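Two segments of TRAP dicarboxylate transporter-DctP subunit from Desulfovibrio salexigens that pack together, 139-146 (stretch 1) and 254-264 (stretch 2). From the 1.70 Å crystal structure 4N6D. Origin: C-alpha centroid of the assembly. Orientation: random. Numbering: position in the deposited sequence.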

# COMPACT_ATOMS: atom_id res chain seq x y z
N PHE A 139 13.78 -9.69 -12.09
CA PHE A 139 12.41 -9.68 -12.61
C PHE A 139 12.18 -8.58 -13.62
O PHE A 139 12.91 -7.59 -13.66
N LYS A 140 11.14 -8.74 -14.43
CA LYS A 140 10.51 -7.58 -15.06
C LYS A 140 9.48 -7.03 -14.08
O LYS A 140 8.61 -7.77 -13.61
N VAL A 141 9.59 -5.75 -13.75
CA VAL A 141 8.59 -5.11 -12.91
C VAL A 141 7.46 -4.60 -13.80
O VAL A 141 7.67 -3.66 -14.59
N LEU A 142 6.30 -5.23 -13.72
CA LEU A 142 5.19 -4.92 -14.63
C LEU A 142 4.44 -3.68 -14.19
O LEU A 142 3.95 -2.93 -15.04
N THR A 143 4.26 -3.51 -12.89
CA THR A 143 3.66 -2.29 -12.33
C THR A 143 3.95 -2.26 -10.83
O THR A 143 4.49 -3.22 -10.27
N MET A 144 3.65 -1.14 -10.20
CA MET A 144 3.72 -1.02 -8.75
C MET A 144 2.55 -0.17 -8.32
O MET A 144 1.99 0.59 -9.11
N PHE A 145 2.17 -0.32 -7.06
CA PHE A 145 1.11 0.51 -6.50
C PHE A 145 1.15 0.44 -4.98
O PHE A 145 1.92 -0.31 -4.41
N ALA A 146 0.33 1.25 -4.34
CA ALA A 146 0.31 1.34 -2.89
C ALA A 146 -1.11 1.31 -2.38
O ALA A 146 -2.05 1.72 -3.06
N VAL A 254 2.88 -3.44 -25.12
CA VAL A 254 1.62 -3.38 -24.39
C VAL A 254 1.86 -3.42 -22.89
O VAL A 254 1.31 -2.64 -22.14
N LEU A 255 2.69 -4.36 -22.45
CA LEU A 255 2.90 -4.51 -21.01
C LEU A 255 3.69 -3.34 -20.43
O LEU A 255 3.49 -2.95 -19.29
N ASN A 256 4.61 -2.80 -21.21
CA ASN A 256 5.40 -1.67 -20.78
C ASN A 256 4.50 -0.46 -20.63
O ASN A 256 4.57 0.24 -19.62
N ASP A 257 3.66 -0.22 -21.63
CA ASP A 257 2.74 0.92 -21.55
C ASP A 257 1.76 0.82 -20.38
O ASP A 257 1.37 1.83 -19.78
N LEU A 258 1.38 -0.40 -20.02
CA LEU A 258 0.50 -0.58 -18.87
C LEU A 258 1.15 -0.33 -17.50
O LEU A 258 0.47 -0.30 -16.48
N GLY A 259 2.46 -0.16 -17.43
CA GLY A 259 3.08 -0.04 -16.11
C GLY A 259 2.58 1.19 -15.36
O GLY A 259 2.04 1.10 -14.25
N ARG A 260 2.76 2.36 -15.96
CA ARG A 260 2.28 3.58 -15.32
C ARG A 260 0.75 3.60 -15.25
O ARG A 260 0.16 4.01 -14.24
N GLU A 261 0.09 3.16 -16.32
CA GLU A 261 -1.36 3.18 -16.37
C GLU A 261 -1.93 2.36 -15.23
O GLU A 261 -2.89 2.76 -14.58
N GLN A 262 -1.36 1.18 -15.00
CA GLN A 262 -1.91 0.29 -13.98
C GLN A 262 -1.65 0.82 -12.57
O GLN A 262 -2.46 0.61 -11.66
N ALA A 263 -0.52 1.49 -12.38
CA ALA A 263 -0.24 2.14 -11.10
C ALA A 263 -1.36 3.16 -10.81
O ALA A 263 -1.95 3.19 -9.72
N GLU A 264 -1.64 4.02 -11.79
CA GLU A 264 -2.70 5.03 -11.65
C GLU A 264 -4.07 4.39 -11.47
O GLU A 264 -4.85 4.79 -10.62

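The strand 139-146 and the helix 254-264 run nearly parallel, their axes 16° apart and 6.6 Å at closest approach, and Leu142 and Thr143 supply the largest covered areas, 61 and 57 Å².

Thr143 points toward the helix where the backbones come closest, its CA 4.4 Å from Gly259 CA. Its t rotamer (chi1 -166°) brings OG1 within 2.7 Å of Gly259 O, to which it donates a hydrogen bond. That carbonyl also accepts the helical bond from Ala263 N, so it serves two donors; OG1 lies 3.2 Å from Ala263 N, but the angle is too poor for a bond.

Leu142 leaves its CA sideways, yet its m,t rotamer carries the end nearer, placing CD2 4.0 Å from CD2 of Leu255 (m,p), an apolar contact. Its carbonyl O receives a CA-H...O contact from Gly259 CA at 3.2 Å; an ideal CB on Gly259 would sit a tight 3.3 Å from that same oxygen. Two waters each donate to both Leu142 O (2.8 and 2.7 Å) and Leu255 O (2.8 and 2.9 Å), bridging the backbones.

Lys140 points toward the helix; its t,p,t,t rotamer bends at chi2 (66°) and is otherwise trans, and NZ donates a hydrogen bond to Asn256 OD1 at 2.6 Å. Farther along, Ala263 CB approaches Met144 O to 3.1 Å, and this buried oxygen has no hydrogen-bond partner in the model.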

# COMPACT_ATOMS: atom_id res chain seq x y z
CB PHE A 139 11.42 -9.45 -11.47
CG PHE A 139 11.56 -10.42 -10.35
CD1 PHE A 139 11.15 -11.73 -10.50
CD2 PHE A 139 12.09 -10.02 -9.15
CE1 PHE A 139 11.28 -12.63 -9.45
CE2 PHE A 139 12.24 -10.92 -8.11
CZ PHE A 139 11.83 -12.22 -8.25
CB LYS A 140 9.82 -7.97 -16.36
CG LYS A 140 8.93 -6.84 -16.92
CD LYS A 140 9.73 -5.62 -17.35
CE LYS A 140 8.81 -4.58 -17.97
NZ LYS A 140 9.55 -3.48 -18.61
CB VAL A 141 9.20 -3.98 -12.07
CG1 VAL A 141 8.13 -3.29 -11.27
CG2 VAL A 141 10.30 -4.53 -11.15
CB LEU A 142 4.20 -6.09 -14.71
CG LEU A 142 4.79 -7.31 -15.41
CD1 LEU A 142 3.79 -8.44 -15.31
CD2 LEU A 142 5.09 -6.98 -16.84
CB THR A 143 2.13 -2.15 -12.60
OG1 THR A 143 1.71 -0.81 -12.31
CG2 THR A 143 1.33 -3.11 -11.76
CB MET A 144 5.01 -0.36 -8.30
CG MET A 144 6.24 -1.16 -8.73
SD MET A 144 7.73 -0.35 -8.19
CE MET A 144 7.84 -0.99 -6.53
CB PHE A 145 -0.26 0.08 -7.02
CG PHE A 145 -0.53 -1.38 -6.88
CD1 PHE A 145 -0.94 -1.91 -5.67
CD2 PHE A 145 -0.39 -2.23 -7.96
CE1 PHE A 145 -1.18 -3.28 -5.54
CE2 PHE A 145 -0.64 -3.60 -7.84
CZ PHE A 145 -1.02 -4.12 -6.63
CB ALA A 146 0.97 2.63 -2.42
CB VAL A 254 0.68 -4.52 -24.81
CG1 VAL A 254 -0.53 -4.58 -23.91
CG2 VAL A 254 0.24 -4.35 -26.26
CB LEU A 255 3.60 -5.83 -20.71
CG LEU A 255 2.66 -7.02 -20.48
CD1 LEU A 255 1.64 -7.22 -21.56
CD2 LEU A 255 3.50 -8.28 -20.31
CB ASN A 256 6.50 -1.37 -21.79
CG ASN A 256 7.72 -2.21 -21.59
OD1 ASN A 256 7.97 -2.68 -20.49
ND2 ASN A 256 8.51 -2.38 -22.64
CB ASP A 257 1.96 1.06 -22.86
CG ASP A 257 2.80 1.60 -24.00
OD1 ASP A 257 3.90 2.12 -23.74
OD2 ASP A 257 2.37 1.53 -25.15
CB LEU A 258 -0.10 -1.99 -18.87
CG LEU A 258 -1.35 -2.12 -19.72
CD1 LEU A 258 -1.62 -3.60 -20.01
CD2 LEU A 258 -2.55 -1.44 -19.05
CB ARG A 260 2.78 4.82 -16.07
CG ARG A 260 2.45 6.09 -15.33
CD ARG A 260 2.46 7.28 -16.27
NE ARG A 260 1.92 8.46 -15.60
CZ ARG A 260 2.59 9.17 -14.72
NH1 ARG A 260 3.85 8.84 -14.44
NH2 ARG A 260 2.02 10.22 -14.13
CB GLU A 261 -1.88 2.57 -17.67
CG GLU A 261 -1.50 3.28 -18.94
CD GLU A 261 -2.27 2.75 -20.15
OE1 GLU A 261 -3.31 2.09 -19.93
OE2 GLU A 261 -1.84 3.03 -21.29
CB GLN A 262 -1.40 -1.14 -14.17
CG GLN A 262 -2.11 -2.18 -13.33
CD GLN A 262 -3.53 -2.39 -13.75
OE1 GLN A 262 -3.93 -1.96 -14.82
NE2 GLN A 262 -4.30 -3.08 -12.92
CB ALA A 263 1.13 2.83 -11.14
CB GLU A 264 -2.73 5.95 -12.87
CG GLU A 264 -3.77 7.05 -12.78
CD GLU A 264 -3.65 8.09 -13.88
OE1 GLU A 264 -2.56 8.22 -14.48
OE2 GLU A 264 -4.64 8.78 -14.15
O HOH W 1 2.17 -3.92 -17.00
O HOH W 2 5.41 -2.31 -17.28